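Local atomic coordinates of uncharacterized protein (Cytophaga hutchinsonii ATCC 33406, PDB entry 3FF4), a protein that is of unknown function but probably binds coenzyme A or a related nucleotide through a Rossmann-like CoA-binding domain. Residues E25-H30 against V115-G120. Numbering follows the deposited sequence.
Sequences ERLKSH and VMLSAG
Arg26 meets Leu117 through its CB, 3.7 Å from Leu117 CD1; the rest of the arginine chain, bent at chi2 and chi3, carries its guanidinium away from helix 113-119. One residue on, Leu27 receives the same methyl in two places. Leu117 CD1 lies 3.9 Å from Leu27 CD2 and also packs against the backbone N of Leu27, the two leucine side chains crossing at about a right angle. Leu27 starts out pointing away from helix 113-119; with CG anti to the carbonyl carbon (chi1 -75°), its branched end swings back near enough to touch. A turn later His30 takes the other branch: Leu117 CD2 sits over one face of the imidazole in a CH-pi contact, 4.0 Å from the ring centroid and somewhat toward the rim, while Leu117 CB approaches His30 CE1 at 3.9 Å. The ring's rotation is held from within its own segment, where His30 ND1 donates to Arg26 O at 3.0 Å from above the carbonyl plane. That oxygen lies almost in the ring plane, and it also accepts from His30 N and Ser29 OG, so three donors converge on one carbonyl. No hydrogen bond joins the two segments, and Leu117 supplies nearly all of what helix 113-119 brings. Cutting Leu117 back to an alanine is likely to open a gap beside Leu27 and to leave the imidazole face without its methyl partner. The short helical segments run roughly parallel, their axes 10.4 Å apart and inclined by 28°. Underneath, Leu27 rests on Thr7 and Ile9 of strand 7-10, Phe122 touches both leucines, and Met116 (selenomethionine) reaches strand 85-88, so helices 19-30 and 113-119 pack side by side against the parallel sheet of this Rossmann-like fold.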
loop_
_atom_site.group_PDB
_atom_site.type_symbol
_atom_site.label_atom_id
_atom_site.label_comp_id
_atom_site.label_asym_id
_atom_site.label_seq_id
_atom_site.Cartn_x
_atom_site.Cartn_y
_atom_site.Cartn_z
ATOM N N GLU A 25 4.094 10.798 2.430
ATOM C CA GLU A 25 4.080 12.090 3.133
ATOM C C GLU A 25 2.893 12.230 4.085
ATOM O O GLU A 25 3.077 12.649 5.225
ATOM C CB GLU A 25 4.034 13.271 2.160
ATOM C CG GLU A 25 5.317 13.545 1.423
ATOM C CD GLU A 25 5.252 14.816 0.560
ATOM O OE1 GLU A 25 4.213 15.044 -0.122
ATOM O OE2 GLU A 25 6.249 15.583 0.570
ATOM N N ARG A 26 1.679 11.910 3.614
ATOM C CA ARG A 26 0.516 12.022 4.494
ATOM C C ARG A 26 0.563 10.971 5.617
ATOM O O ARG A 26 0.274 11.290 6.759
ATOM C CB ARG A 26 -0.820 11.946 3.742
ATOM C CG ARG A 26 -1.095 13.055 2.741
ATOM C CD ARG A 26 -1.303 14.433 3.375
ATOM N NE ARG A 26 -0.025 15.115 3.490
ATOM C CZ ARG A 26 0.397 15.751 4.579
ATOM N NH1 ARG A 26 -0.361 15.816 5.658
ATOM N NH2 ARG A 26 1.580 16.327 4.593
ATOM N N LEU A 27 0.914 9.724 5.292
ATOM C CA LEU A 27 1.014 8.679 6.319
ATOM C C LEU A 27 1.992 9.103 7.388
ATOM O O LEU A 27 1.694 9.058 8.595
ATOM C CB LEU A 27 1.471 7.361 5.691
ATOM C CG LEU A 27 0.396 6.638 4.876
ATOM C CD1 LEU A 27 1.016 5.628 3.902
ATOM C CD2 LEU A 27 -0.681 5.967 5.798
ATOM N N LYS A 28 3.159 9.547 6.932
ATOM C CA LYS A 28 4.202 9.983 7.841
ATOM C C LYS A 28 3.727 11.129 8.716
ATOM O O LYS A 28 3.913 11.080 9.920
ATOM C CB LYS A 28 5.478 10.365 7.105
ATOM C CG LYS A 28 6.560 10.831 8.051
ATOM C CD LYS A 28 7.886 11.061 7.353
ATOM C CE LYS A 28 8.768 11.965 8.215
ATOM N NZ LYS A 28 10.026 11.237 8.398
ATOM N N SER A 29 3.092 12.144 8.132
ATOM C CA SER A 29 2.716 13.315 8.941
ATOM C C SER A 29 1.595 12.957 9.895
ATOM O O SER A 29 1.392 13.649 10.891
ATOM C CB SER A 29 2.329 14.542 8.099
ATOM O OG SER A 29 1.140 14.276 7.385
ATOM N N HIS A 30 0.864 11.892 9.583
ATOM C CA HIS A 30 -0.164 11.381 10.489
ATOM C C HIS A 30 0.397 10.441 11.555
ATOM O O HIS A 30 -0.305 10.108 12.497
ATOM C CB HIS A 30 -1.333 10.723 9.728
ATOM C CG HIS A 30 -2.351 11.703 9.229
ATOM N ND1 HIS A 30 -2.272 12.289 7.986
ATOM C CD2 HIS A 30 -3.453 12.222 9.817
ATOM C CE1 HIS A 30 -3.292 13.113 7.820
ATOM N NE2 HIS A 30 -4.026 13.086 8.916
ATOM N N VAL A 115 -7.510 11.023 0.742
ATOM C CA VAL A 115 -8.874 11.364 1.155
ATOM C C VAL A 115 -9.235 10.680 2.466
ATOM O O VAL A 115 -9.796 11.321 3.373
ATOM C CB VAL A 115 -9.885 11.056 0.046
ATOM C CG1 VAL A 115 -11.327 11.250 0.533
ATOM C CG2 VAL A 115 -9.598 11.964 -1.154
HETATM N N MSE A 116 -8.871 9.404 2.584
HETATM C CA MSE A 116 -9.157 8.653 3.788
HETATM C C MSE A 116 -8.476 9.241 5.027
HETATM O O MSE A 116 -9.088 9.344 6.094
HETATM C CB MSE A 116 -8.837 7.167 3.593
HETATM C CG MSE A 116 -9.843 6.500 2.660
HETATM SE SE MSE A 116 -9.063 4.810 2.044
HETATM C CE MSE A 116 -9.178 3.709 3.685
ATOM N N LEU A 117 -7.218 9.646 4.884
ATOM C CA LEU A 117 -6.505 10.217 6.009
ATOM C C LEU A 117 -7.177 11.527 6.413
ATOM O O LEU A 117 -7.340 11.815 7.608
ATOM C CB LEU A 117 -5.007 10.403 5.683
ATOM C CG LEU A 117 -4.176 9.106 5.807
ATOM C CD1 LEU A 117 -2.904 9.106 4.963
ATOM C CD2 LEU A 117 -3.858 8.832 7.310
ATOM N N SER A 118 -7.589 12.326 5.429
ATOM C CA SER A 118 -8.250 13.594 5.738
ATOM C C SER A 118 -9.639 13.378 6.317
ATOM O O SER A 118 -10.027 14.043 7.284
ATOM C CB SER A 118 -8.331 14.484 4.504
ATOM O OG SER A 118 -7.105 15.144 4.295
ATOM N N ALA A 119 -10.375 12.436 5.737
ATOM C CA ALA A 119 -11.757 12.195 6.124
ATOM C C ALA A 119 -11.862 11.536 7.484
ATOM O O ALA A 119 -12.935 11.511 8.067
ATOM C CB ALA A 119 -12.453 11.358 5.076
ATOM N N GLY A 120 -10.754 10.987 7.980
ATOM C CA GLY A 120 -10.755 10.292 9.265
ATOM C C GLY A 120 -11.186 8.840 9.137
ATOM O O GLY A 120 -11.539 8.197 10.124
#